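Local coordinates for protein putative glycosidase ph117-related (PDB 5A7V) that probably cleaves beta-linked mannosides, as a glycosidase of family GH130 that binds mannose in its pocket, at residues 80-85 and 155-160; 173-178 and 183-188; 234-239 and 246-251. All blocks are in the same frame, centred on the assembly; numbering follows the deposited sequence. Where two conformers were deposited one is given.

Interaction 1: 80-85 and 155-160; sequences AATLHD and GLYVMT
Tyr157 reaches from one antiparallel sheet to strand 75-84 of another, in a side-chain contact between two sheets of what is probably the five-bladed beta-propeller of the GH130 family. The backbones are too far apart to pair: the short strand axes run nearly antiparallel, but 9.7 Å apart. The phenol bridges the gap and its hydroxyl does two jobs. Tyr157 OH donates to Leu83 O at 2.7 Å, lying in the carbonyl plane on a lone pair, and accepts from His84 ND1 at 3.0 Å in a bent bond (141°). The extended chi1 of His84, its CG opposite N, carries the imidazole out across the phenol, so that its ND1 edge meets the hydroxyl, which sits about 18° out of the imidazole plane. The two rings are steeply inclined at 76°. Lower on the phenol, Thr82 OG1 lies at the ring edge, in plane, 3.5 Å from Tyr157 CE1, while the methyl CG2 of Thr82 packs against the same ring carbon. Leu179, from the loop after strand 169-176, touches Thr82, His84 and Tyr157; Val151 of strand 143-151 packs on Tyr157, and strand 347-355 meets Leu83 through Val353 and Tyr355.

Interaction 2: 173-178 and 183-188; sequences IATSRN and TKHGPA. With SO4 (sulfate ion), chain H.
Thr175 and Thr183 form an antiparallel hydrogen-bonded pair, with Thr175 N giving its proton to Thr183 O at 2.9 Å and Thr183 N returning one to Thr175 O at 2.9 Å and 171°. One step on, Ala174 faces Lys184 as a non-hydrogen-bonded pair, where Ala174 CA makes a CA-H...O contact of 3.1 Å with Thr183 O. His185 N then bonds to Ile173 O at 2.9 Å. Beyond it, Gly186, at a positive phi of 87°, is linked to the same Ile173 O through a water that accepts from Gly186 N. These strands make a beta hairpin that forms the outer half of a four-stranded antiparallel sheet, probably one blade of the propeller, 183-187 being its outermost strand. Apolar contact is confined to the far end, where Ile173 CG1 meets Ala188 CB at 4.1 Å, and Trp245 also touches Ile173. Among the polar side chains, Thr175 OG1 comes to the edge of the His185 ring, 3.5 Å from NE2, the two side chains crossing at about a right angle. Lys184 leaves on the same face of the sheet as Ala174, its NZ held in salt bridges by Glu139 and Asp133. At the turn, Ser176 OG accepts from Asn178 N in an ST turn, and the edge of the Arg177 guanidinium holds a sulfate, probably from the crystallisation liquor, NE binding O2 at 2.8 Å and NH2 binding O4.

Interaction 3: 234-239 and 246-251; sequences VFAATS and TPYVNT
Ala236 and Tyr248 close one end of a beta hairpin whose short second strand, 246-247, pairs with the edge of strand 235-239 in the mixed, curled sheet of the probable propeller. The backbone carries most of the polar contact. Thr238 and Thr246 form an antiparallel hydrogen-bonded pair, in which Thr246 N donates to Thr238 O at 2.8 Å, in the carbonyl plane, and Thr238 N donates to Thr246 O from above that carbonyl's plane. Beyond the pair, Tyr248 N bonds to Ala236 O at 2.9 Å, 40° out of the carbonyl plane; Trp229 NE1 is a second donor to this oxygen. Ala237 and Pro247 sit between these bonds as a non-hydrogen-bonded pair, a position where the missing N-H of proline costs the hairpin nothing. Here the CA atoms come within 4.0 Å, and CA-H...O contacts run both ways, from Pro247 CA to Ala236 O and from Ala237 CA to Thr246 O.

The side-chain packing centres on the Tyr248 ring. With CG anti to the carbonyl carbon (chi1 -77°), the ring slants over strand 235-239 from Ala236 toward Thr238: its CD1 is 3.6 Å from Ala236 CB, Ala237 N lies at its edge in plane, and the methyl CG2 of Thr238 meets its phenolic end obliquely, 3.5 Å from Tyr248 OH, the two side chains crossing at about a right angle.

Water completes the contact. One molecule accepts from Ala236 N and lies 2.9 Å from Tyr248 O, to which it may donate. Another donates to Thr246 O at 2.8 Å, and its oxygen sits 3.6 Å above the plane of the Tyr248 ring, over the centre.

How the interactions relate
Interactions 1 and 2 share one antiparallel sheet and touch directly: strands 157-164 and 169-176 are neighbours, with Met159 N 2.8 Å from Ala174 O and Tyr157 N 2.8 Å from Ser176 O. Interaction 1 ties this sheet to the one before it, while interaction 2 finishes its outer edge. Interaction 3 belongs to the next sheet; its centre lies about 20 Å from that of interaction 2, and their nearest atoms are about 5 Å apart. Trp245, which precedes 246-251, spans this interval by touching Ile173 and Ser239. Of the mannose-binding residues, Trp164 ends the first of the two shared strands and Pro169 begins the second, and Glu231 shortly precedes 234-239.

Interaction 1: 80-85 and 155-160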
ATOM      1  N   ALA A  80      -1.215   5.032  -4.133  1.00  9.59           N
ATOM      2  CA  ALA A  80      -2.438   5.225  -3.338  1.00  8.40           C
ATOM      3  C   ALA A  80      -3.603   5.365  -4.303  1.00  9.56           C
ATOM      4  O   ALA A  80      -3.417   5.772  -5.455  1.00 10.23           O
ATOM      5  CB  ALA A  80      -2.328   6.493  -2.515  1.00 10.14           C
ATOM      6  N   ALA A  81      -4.816   5.116  -3.812  1.00  9.21           N
ATOM      7  CA  ALA A  81      -6.007   5.284  -4.610  1.00  9.69           C
ATOM      8  C   ALA A  81      -7.131   5.735  -3.719  1.00 10.21           C
ATOM      9  O   ALA A  81      -7.258   5.286  -2.589  1.00 10.81           O
ATOM     10  CB  ALA A  81      -6.379   4.036  -5.380  1.00  9.34           C
ATOM     11  N   THR A  82      -7.968   6.614  -4.256  1.00  9.83           N
ATOM     12  CA  THR A  82      -9.142   7.115  -3.519  1.00 10.24           C
ATOM     13  C   THR A  82     -10.237   7.529  -4.488  1.00 10.84           C
ATOM     14  O   THR A  82     -10.064   7.494  -5.698  1.00 12.69           O
ATOM     15  CB  THR A  82      -8.718   8.201  -2.493  1.00 11.76           C
ATOM     16  OG1 THR A  82      -9.741   8.435  -1.502  1.00 14.11           O
ATOM     17  CG2 THR A  82      -8.348   9.498  -3.166  1.00 12.98           C
ATOM     18  N   LEU A  83     -11.342   8.009  -3.909  1.00 11.63           N
ATOM     19  CA  LEU A  83     -12.483   8.573  -4.626  1.00 12.43           C
ATOM     20  C   LEU A  83     -12.496  10.076  -4.397  1.00 13.22           C
ATOM     21  O   LEU A  83     -12.409  10.528  -3.245  1.00 13.61           O
ATOM     22  CB  LEU A  83     -13.759   7.946  -4.089  1.00 13.37           C
ATOM     23  CG  LEU A  83     -15.078   8.423  -4.641  1.00 15.91           C
ATOM     24  CD1 LEU A  83     -15.217   8.025  -6.092  1.00 17.46           C
ATOM     25  CD2 LEU A  83     -16.237   7.927  -3.798  1.00 18.01           C
ATOM     26  N   HIS A  84     -12.643  10.828  -5.488  1.00 13.79           N
ATOM     27  CA  HIS A  84     -12.795  12.294  -5.380  1.00 15.13           C
ATOM     28  C   HIS A  84     -13.631  12.803  -6.530  1.00 16.13           C
ATOM     29  O   HIS A  84     -13.375  12.508  -7.692  1.00 15.43           O
ATOM     30  CB  HIS A  84     -11.409  12.971  -5.414  1.00 17.58           C
ATOM     31  CG  HIS A  84     -11.450  14.463  -5.255  1.00 20.95           C
ATOM     32  ND1 HIS A  84     -11.932  15.090  -4.129  1.00 26.04           N
ATOM     33  CD2 HIS A  84     -11.030  15.444  -6.083  1.00 26.29           C
ATOM     34  CE1 HIS A  84     -11.851  16.406  -4.293  1.00 29.21           C
ATOM     35  NE2 HIS A  84     -11.289  16.652  -5.465  1.00 43.61           N
ATOM     36  N   ASP A  85     -14.657  13.569  -6.170  1.00 18.50           N
ATOM     37  CA  ASP A  85     -15.522  14.230  -7.166  1.00 21.27           C
ATOM     38  C   ASP A  85     -16.023  13.196  -8.232  1.00 18.05           C
ATOM     39  O   ASP A  85     -16.060  13.463  -9.437  1.00 19.51           O
ATOM     40  CB  ASP A  85     -14.731  15.385  -7.798  1.00 23.40           C
ATOM     41  CG  ASP A  85     -14.557  16.596  -6.843  1.00 31.39           C
ATOM     42  OD1 ASP A  85     -15.081  16.584  -5.700  1.00 42.02           O
ATOM     43  OD2 ASP A  85     -13.879  17.575  -7.248  1.00 50.69           O
ATOM     44  N   GLY A 155     -14.508  14.748   4.964  1.00 16.16           N
ATOM     45  CA  GLY A 155     -13.857  15.106   3.701  1.00 16.00           C
ATOM     46  C   GLY A 155     -12.366  15.421   3.772  1.00 15.48           C
ATOM     47  O   GLY A 155     -11.831  15.990   2.840  1.00 15.69           O
ATOM     48  N   LEU A 156     -11.714  15.076   4.871  1.00 13.34           N
ATOM     49  CA  LEU A 156     -10.261  15.262   4.995  1.00 12.58           C
ATOM     50  C   LEU A 156      -9.534  13.985   4.527  1.00 11.67           C
ATOM     51  O   LEU A 156      -9.744  12.927   5.107  1.00 11.85           O
ATOM     52  CB  LEU A 156      -9.867  15.602   6.416  1.00 13.84           C
ATOM     53  CG  LEU A 156      -8.401  15.921   6.642  1.00 16.87           C
ATOM     54  CD1 LEU A 156      -8.025  17.208   5.937  1.00 16.73           C
ATOM     55  CD2 LEU A 156      -8.030  15.951   8.121  1.00 18.62           C
ATOM     56  N   TYR A 157      -8.749  14.114   3.456  1.00 11.35           N
ATOM     57  CA  TYR A 157      -7.874  13.015   3.027  1.00 10.59           C
ATOM     58  C   TYR A 157      -6.661  12.972   3.925  1.00 10.17           C
ATOM     59  O   TYR A 157      -5.973  13.986   4.170  1.00 11.58           O
ATOM     60  CB  TYR A 157      -7.477  13.210   1.562  1.00 11.62           C
ATOM     61  CG  TYR A 157      -8.636  13.135   0.615  1.00 10.55           C
ATOM     62  CD1 TYR A 157      -9.112  11.914   0.132  1.00 11.64           C
ATOM     63  CD2 TYR A 157      -9.278  14.294   0.147  1.00 12.27           C
ATOM     64  CE1 TYR A 157     -10.165  11.822  -0.760  1.00 11.53           C
ATOM     65  CE2 TYR A 157     -10.367  14.190  -0.717  1.00 13.14           C
ATOM     66  CZ  TYR A 157     -10.813  12.963  -1.167  1.00 12.44           C
ATOM     67  OH  TYR A 157     -11.906  12.918  -2.033  1.00 15.55           O
ATOM     68  N   VAL A 158      -6.342  11.731   4.351  1.00 10.14           N
ATOM     69  CA  VAL A 158      -5.234  11.448   5.216  1.00  9.47           C
ATOM     70  C   VAL A 158      -4.312  10.453   4.468  1.00  9.30           C
ATOM     71  O   VAL A 158      -4.745   9.340   4.130  1.00  9.86           O
ATOM     72  CB  VAL A 158      -5.662  10.858   6.569  1.00  9.22           C
ATOM     73  CG1 VAL A 158      -4.471  10.630   7.490  1.00 10.96           C
ATOM     74  CG2 VAL A 158      -6.656  11.798   7.242  1.00 10.70           C
ATOM     75  N   MET A 159      -3.076  10.911   4.221  1.00  8.78           N
ATOM     76  CA  MET A 159      -2.035  10.122   3.506  0.50  8.81           C
ATOM     77  C   MET A 159      -1.005   9.655   4.505  1.00  9.33           C
ATOM     78  O   MET A 159      -0.414  10.471   5.243  1.00 10.58           O
ATOM     79  CB  MET A 159      -1.276  10.981   2.497  0.50  8.62           C
ATOM     80  CG  MET A 159      -0.175  10.239   1.733  0.50  8.84           C
ATOM     81  SD  MET A 159       1.054  11.264   0.936  0.50 12.36           S
ATOM     82  CE  MET A 159       0.025  12.055  -0.299  0.50 13.06           C
ATOM     83  N   THR A 160      -0.744   8.341   4.506  1.00  8.69           N
ATOM     84  CA  THR A 160       0.433   7.810   5.174  1.00  8.55           C
ATOM     85  C   THR A 160       1.498   7.538   4.056  1.00  7.98           C
ATOM     86  O   THR A 160       1.148   7.174   2.931  1.00  9.83           O
ATOM     87  CB  THR A 160       0.133   6.512   5.904  1.00  9.35           C
ATOM     88  OG1 THR A 160      -0.244   5.509   4.962  1.00 11.22           O
ATOM     89  CG2 THR A 160      -0.997   6.675   6.949  1.00 10.28           C
TER

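Interaction 2: 173-178 and 183-188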
ATOM      1  N   ILE A 173       2.711  11.437   7.961  1.00  9.37           N
ATOM      2  CA  ILE A 173       1.308  11.770   7.657  1.00  9.40           C
ATOM      3  C   ILE A 173       1.249  13.113   6.923  1.00  9.65           C
ATOM      4  O   ILE A 173       1.954  14.079   7.317  1.00 10.60           O
ATOM      5  CB  ILE A 173       0.424  11.848   8.931  1.00 10.03           C
ATOM      6  CG1 ILE A 173       0.586  10.648   9.861  1.00 10.52           C
ATOM      7  CG2 ILE A 173      -1.019  12.084   8.548  1.00 11.04           C
ATOM      8  CD1 ILE A 173       0.108   9.313   9.270  1.00 11.52           C
ATOM      9  N   ALA A 174       0.419  13.162   5.911  1.00  9.33           N
ATOM     10  CA  ALA A 174       0.058  14.457   5.268  1.00  9.65           C
ATOM     11  C   ALA A 174      -1.445  14.466   5.073  1.00  9.80           C
ATOM     12  O   ALA A 174      -2.090  13.434   4.961  1.00 10.17           O
ATOM     13  CB  ALA A 174       0.771  14.610   3.921  1.00  9.90           C
ATOM     14  N   THR A 175      -2.015  15.695   5.079  1.00 10.83           N
ATOM     15  CA  THR A 175      -3.449  15.836   4.913  1.00 10.68           C
ATOM     16  C   THR A 175      -3.807  16.867   3.854  1.00 10.49           C
ATOM     17  O   THR A 175      -3.004  17.774   3.549  1.00 12.89           O
ATOM     18  CB  THR A 175      -4.168  16.213   6.235  1.00 11.79           C
ATOM     19  OG1 THR A 175      -3.731  17.487   6.682  1.00 14.13           O
ATOM     20  CG2 THR A 175      -3.893  15.173   7.336  1.00 12.86           C
ATOM     21  N   SER A 176      -4.989  16.708   3.293  1.00 10.79           N
ATOM     22  CA  SER A 176      -5.472  17.595   2.202  0.50 11.68           C
ATOM     23  C   SER A 176      -6.978  17.486   2.077  1.00 12.50           C
ATOM     24  O   SER A 176      -7.543  16.431   2.375  1.00 13.93           O
ATOM     25  CB  SER A 176      -4.815  17.190   0.861  0.50 12.40           C
ATOM     26  OG  SER A 176      -5.319  17.944  -0.237  0.50 12.33           O
ATOM     27  N   ARG A 177      -7.624  18.551   1.592  1.00 13.41           N
ATOM     28  CA  ARG A 177      -9.036  18.453   1.220  1.00 14.73           C
ATOM     29  C   ARG A 177      -9.246  18.180  -0.282  1.00 15.91           C
ATOM     30  O   ARG A 177     -10.318  17.738  -0.691  1.00 18.75           O
ATOM     31  CB  ARG A 177      -9.813  19.719   1.648  1.00 17.26           C
ATOM     32  CG  ARG A 177      -9.795  19.872   3.164  1.00 20.99           C
ATOM     33  CD  ARG A 177     -10.862  20.795   3.649  1.00 23.22           C
ATOM     34  NE  ARG A 177     -12.171  20.213   3.430  1.00 25.60           N
ATOM     35  CZ  ARG A 177     -12.766  19.322   4.217  1.00 26.53           C
ATOM     36  NH1 ARG A 177     -12.207  18.873   5.352  1.00 31.25           N
ATOM     37  NH2 ARG A 177     -13.937  18.880   3.838  1.00 29.32           N
ATOM     38  N   ASN A 178      -8.242  18.439  -1.106  1.00 16.25           N
ATOM     39  CA  ASN A 178      -8.406  18.349  -2.539  1.00 16.97           C
ATOM     40  C   ASN A 178      -7.370  17.473  -3.275  1.00 16.77           C
ATOM     41  O   ASN A 178      -7.382  17.450  -4.501  1.00 18.98           O
ATOM     42  CB  ASN A 178      -8.450  19.766  -3.132  1.00 19.29           C
ATOM     43  CG  ASN A 178      -7.113  20.474  -3.055  1.00 18.53           C
ATOM     44  OD1 ASN A 178      -6.091  19.909  -2.601  1.00 19.23           O
ATOM     45  ND2 ASN A 178      -7.108  21.749  -3.470  1.00 24.53           N
ATOM     46  N   THR A 183      -0.596  19.335   3.467  1.00 10.92           N
ATOM     47  CA  THR A 183       0.159  19.782   4.654  1.00 12.23           C
ATOM     48  C   THR A 183       0.877  18.561   5.248  1.00 11.05           C
ATOM     49  O   THR A 183       0.210  17.555   5.529  1.00 11.24           O
ATOM     50  CB  THR A 183      -0.744  20.463   5.686  1.00 12.30           C
ATOM     51  OG1 THR A 183      -1.378  21.585   5.085  1.00 14.29           O
ATOM     52  CG2 THR A 183       0.064  20.829   6.916  1.00 14.21           C
ATOM     53  N   LYS A 184       2.205  18.694   5.407  1.00 11.11           N
ATOM     54  CA  LYS A 184       3.070  17.643   5.975  1.00 11.19           C
ATOM     55  C   LYS A 184       3.072  17.806   7.491  1.00 11.49           C
ATOM     56  O   LYS A 184       3.408  18.869   8.011  1.00 13.67           O
ATOM     57  CB  LYS A 184       4.498  17.732   5.423  1.00 12.00           C
ATOM     58  CG  LYS A 184       4.552  17.443   3.931  1.00 11.87           C
ATOM     59  CD  LYS A 184       5.987  17.578   3.411  1.00 12.86           C
ATOM     60  CE  LYS A 184       6.030  17.446   1.910  1.00 13.38           C
ATOM     61  NZ  LYS A 184       7.434  17.596   1.422  1.00 12.92           N
ATOM     62  N   HIS A 185       2.688  16.742   8.190  1.00 10.62           N
ATOM     63  CA  HIS A 185       2.657  16.749   9.656  1.00 11.28           C
ATOM     64  C   HIS A 185       3.843  16.064  10.307  1.00 11.58           C
ATOM     65  O   HIS A 185       4.002  16.124  11.527  1.00 13.59           O
ATOM     66  CB  HIS A 185       1.342  16.216  10.200  1.00 11.92           C
ATOM     67  CG  HIS A 185       0.202  17.141   9.960  1.00 15.08           C
ATOM     68  ND1 HIS A 185      -0.204  18.033  10.917  1.00 17.63           N
ATOM     69  CD2 HIS A 185      -0.590  17.342   8.884  1.00 18.51           C
ATOM     70  CE1 HIS A 185      -1.196  18.751  10.441  1.00 24.28           C
ATOM     71  NE2 HIS A 185      -1.473  18.334   9.225  1.00 21.88           N
ATOM     72  N   GLY A 186       4.692  15.443   9.512  1.00 11.33           N
ATOM     73  CA  GLY A 186       5.874  14.750  10.020  1.00 12.50           C
ATOM     74  C   GLY A 186       5.612  13.296  10.435  1.00 10.16           C
ATOM     75  O   GLY A 186       4.521  12.752  10.229  1.00 10.59           O
ATOM     76  N   PRO A 187       6.643  12.671  11.011  1.00 10.25           N
ATOM     77  CA  PRO A 187       6.535  11.267  11.431  1.00 10.89           C
ATOM     78  C   PRO A 187       5.310  10.981  12.291  1.00 10.36           C
ATOM     79  O   PRO A 187       5.012  11.721  13.264  1.00 11.45           O
ATOM     80  CB  PRO A 187       7.862  11.032  12.164  1.00 11.82           C
ATOM     81  CG  PRO A 187       8.826  11.992  11.521  1.00 11.79           C
ATOM     82  CD  PRO A 187       7.997  13.233  11.245  1.00 11.69           C
ATOM     83  N   ALA A 188       4.617   9.906  11.982  1.00 10.12           N
ATOM     84  CA  ALA A 188       3.448   9.472  12.739  1.00 10.14           C
ATOM     85  C   ALA A 188       3.763   9.243  14.198  1.00  9.63           C
ATOM     86  O   ALA A 188       2.890   9.494  15.054  1.00 11.26           O
ATOM     87  CB  ALA A 188       2.916   8.178  12.134  1.00 10.90           C
TER
HETATM   88  S   SO4 H1389     -14.020  20.634   0.349  1.00 50.32           S
HETATM   89  O1  SO4 H1389     -15.213  21.337  -0.196  1.00 58.56           O
HETATM   90  O2  SO4 H1389     -13.346  21.557   1.295  1.00 58.05           O
HETATM   91  O3  SO4 H1389     -13.038  20.298  -0.718  1.00 58.05           O
HETATM   92  O4  SO4 H1389     -14.443  19.389   1.039  1.00 53.30           O
HETATM   93  O   HOH W   1       4.651  14.546   6.825  1.00 12.51           O
HETATM   94  O   HOH W   2      -3.441  21.054   3.336  1.00 21.27           O

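Interaction 3: 234-239 and 246-251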
ATOM      1  N   VAL A 234       3.328  -7.008  11.665  1.00  8.53           N
ATOM      2  CA  VAL A 234       2.159  -6.114  11.763  1.00  8.61           C
ATOM      3  C   VAL A 234       2.030  -5.602  13.198  1.00  8.42           C
ATOM      4  O   VAL A 234       1.892  -6.389  14.139  1.00  9.73           O
ATOM      5  CB  VAL A 234       0.853  -6.801  11.299  1.00  9.32           C
ATOM      6  CG1 VAL A 234      -0.343  -5.896  11.491  1.00  9.93           C
ATOM      7  CG2 VAL A 234       1.016  -7.260   9.850  1.00 10.73           C
ATOM      8  N   PHE A 235       2.108  -4.277  13.312  1.00  8.86           N
ATOM      9  CA  PHE A 235       1.984  -3.521  14.545  1.00  9.34           C
ATOM     10  C   PHE A 235       0.673  -2.693  14.457  1.00  8.65           C
ATOM     11  O   PHE A 235      -0.019  -2.727  13.426  1.00  9.48           O
ATOM     12  CB  PHE A 235       3.149  -2.559  14.716  1.00  9.02           C
ATOM     13  CG  PHE A 235       4.512  -3.215  14.735  1.00 10.25           C
ATOM     14  CD1 PHE A 235       4.908  -3.988  15.809  1.00 11.40           C
ATOM     15  CD2 PHE A 235       5.407  -3.047  13.673  1.00 12.50           C
ATOM     16  CE1 PHE A 235       6.167  -4.553  15.832  1.00 13.02           C
ATOM     17  CE2 PHE A 235       6.661  -3.639  13.695  1.00 14.02           C
ATOM     18  CZ  PHE A 235       7.032  -4.383  14.789  1.00 13.01           C
ATOM     19  N   ALA A 236       0.328  -1.961  15.538  1.00  9.22           N
ATOM     20  CA  ALA A 236      -0.871  -1.094  15.504  1.00  9.92           C
ATOM     21  C   ALA A 236      -0.628   0.183  16.271  1.00  9.56           C
ATOM     22  O   ALA A 236       0.365   0.331  16.993  1.00  9.84           O
ATOM     23  CB  ALA A 236      -2.090  -1.830  15.999  1.00 13.10           C
ATOM     24  N   ALA A 237      -1.525   1.141  16.034  1.00 10.06           N
ATOM     25  CA  ALA A 237      -1.461   2.444  16.704  1.00 10.38           C
ATOM     26  C   ALA A 237      -2.854   3.061  16.721  1.00  9.83           C
ATOM     27  O   ALA A 237      -3.722   2.732  15.909  1.00 10.34           O
ATOM     28  CB  ALA A 237      -0.502   3.367  15.954  1.00 10.82           C
ATOM     29  N   THR A 238      -3.032   3.965  17.692  1.00 10.30           N
ATOM     30  CA  THR A 238      -4.261   4.765  17.787  1.00 10.68           C
ATOM     31  C   THR A 238      -3.956   6.264  17.666  1.00 10.57           C
ATOM     32  O   THR A 238      -2.822   6.690  17.840  1.00 10.97           O
ATOM     33  CB  THR A 238      -5.023   4.503  19.111  1.00 12.27           C
ATOM     34  OG1 THR A 238      -4.220   4.913  20.205  1.00 14.49           O
ATOM     35  CG2 THR A 238      -5.404   3.057  19.246  1.00 13.18           C
ATOM     36  N   SER A 239      -4.998   7.036  17.402  1.00 10.68           N
ATOM     37  CA  SER A 239      -4.842   8.480  17.330  1.00 11.41           C
ATOM     38  C   SER A 239      -6.163   9.145  17.657  1.00 11.39           C
ATOM     39  O   SER A 239      -7.213   8.625  17.362  1.00 12.71           O
ATOM     40  CB  SER A 239      -4.386   8.911  15.937  1.00 12.33           C
ATOM     41  OG  SER A 239      -4.224  10.333  15.842  1.00 12.58           O
ATOM     42  N   THR A 246      -0.035   6.710  18.417  1.00 11.21           N
ATOM     43  CA  THR A 246       0.554   6.090  19.590  1.00 11.74           C
ATOM     44  C   THR A 246       0.584   4.579  19.369  1.00 11.17           C
ATOM     45  O   THR A 246      -0.470   3.946  19.345  1.00 11.93           O
ATOM     46  CB  THR A 246      -0.250   6.474  20.834  1.00 12.48           C
ATOM     47  OG1 THR A 246      -0.249   7.900  20.983  1.00 16.11           O
ATOM     48  CG2 THR A 246       0.320   5.806  22.083  1.00 14.76           C
ATOM     49  N   PRO A 247       1.800   4.010  19.135  1.00 11.67           N
ATOM     50  CA  PRO A 247       1.862   2.566  18.939  1.00 11.46           C
ATOM     51  C   PRO A 247       1.425   1.768  20.148  1.00 12.31           C
ATOM     52  O   PRO A 247       1.612   2.218  21.283  1.00 13.99           O
ATOM     53  CB  PRO A 247       3.335   2.298  18.628  1.00 15.22           C
ATOM     54  CG  PRO A 247       3.917   3.574  18.209  1.00 16.97           C
ATOM     55  CD  PRO A 247       3.116   4.643  18.963  1.00 13.50           C
ATOM     56  N   TYR A 248       0.858   0.583  19.884  1.00 11.48           N
ATOM     57  CA  TYR A 248       0.607  -0.386  20.950  1.00 11.49           C
ATOM     58  C   TYR A 248       1.963  -0.997  21.358  1.00 12.53           C
ATOM     59  O   TYR A 248       2.736  -1.434  20.491  1.00 12.50           O
ATOM     60  CB  TYR A 248      -0.337  -1.509  20.529  1.00 13.59           C
ATOM     61  CG  TYR A 248      -1.797  -1.173  20.478  1.00 14.96           C
ATOM     62  CD1 TYR A 248      -2.336  -0.572  19.358  1.00 15.87           C
ATOM     63  CD2 TYR A 248      -2.643  -1.485  21.524  1.00 18.14           C
ATOM     64  CE1 TYR A 248      -3.699  -0.237  19.275  1.00 16.28           C
ATOM     65  CE2 TYR A 248      -4.002  -1.173  21.456  1.00 19.60           C
ATOM     66  CZ  TYR A 248      -4.523  -0.532  20.328  1.00 17.08           C
ATOM     67  OH  TYR A 248      -5.878  -0.267  20.211  1.00 18.73           O
ATOM     68  N   VAL A 249       2.199  -1.088  22.659  1.00 12.41           N
ATOM     69  CA  VAL A 249       3.450  -1.556  23.185  1.00 13.25           C
ATOM     70  C   VAL A 249       3.228  -2.656  24.215  1.00 14.36           C
ATOM     71  O   VAL A 249       2.151  -2.825  24.790  1.00 15.66           O
ATOM     72  CB  VAL A 249       4.328  -0.413  23.793  1.00 14.02           C
ATOM     73  CG1 VAL A 249       4.703   0.589  22.714  1.00 14.60           C
ATOM     74  CG2 VAL A 249       3.672   0.254  24.995  1.00 16.41           C
ATOM     75  N   ASN A 250       4.291  -3.426  24.387  1.00 13.38           N
ATOM     76  CA  ASN A 250       4.368  -4.509  25.383  1.00 12.89           C
ATOM     77  C   ASN A 250       4.665  -3.964  26.784  1.00 16.83           C
ATOM     78  O   ASN A 250       4.930  -2.762  26.954  1.00 18.42           O
ATOM     79  CB  ASN A 250       5.481  -5.459  24.971  1.00 12.82           C
ATOM     80  CG  ASN A 250       5.097  -6.316  23.779  1.00 13.22           C
ATOM     81  OD1 ASN A 250       3.995  -6.873  23.730  1.00 14.33           O
ATOM     82  ND2 ASN A 250       6.007  -6.439  22.813  1.00 13.08           N
ATOM     83  N   THR A 251       4.640  -4.838  27.784  1.00 17.52           N
ATOM     84  CA  THR A 251       4.942  -4.493  29.174  1.00 21.37           C
ATOM     85  C   THR A 251       6.237  -3.687  29.292  1.00 22.33           C
ATOM     86  O   THR A 251       6.296  -2.726  30.045  1.00 27.34           O
ATOM     87  CB  THR A 251       5.011  -5.785  30.021  1.00 24.58           C
ATOM     88  OG1 THR A 251       3.858  -6.591  29.723  1.00 25.04           O
ATOM     89  CG2 THR A 251       5.073  -5.503  31.526  1.00 29.03           C
TER
HETATM   90  O   HOH W   3       1.927  -2.443  17.905  1.00 11.79           O
HETATM   91  O   HOH W   4      -1.983   9.439  19.708  1.00 25.92           O
HETATM   92  O   HOH W   5      -2.093   2.582  21.208  1.00 30.70           O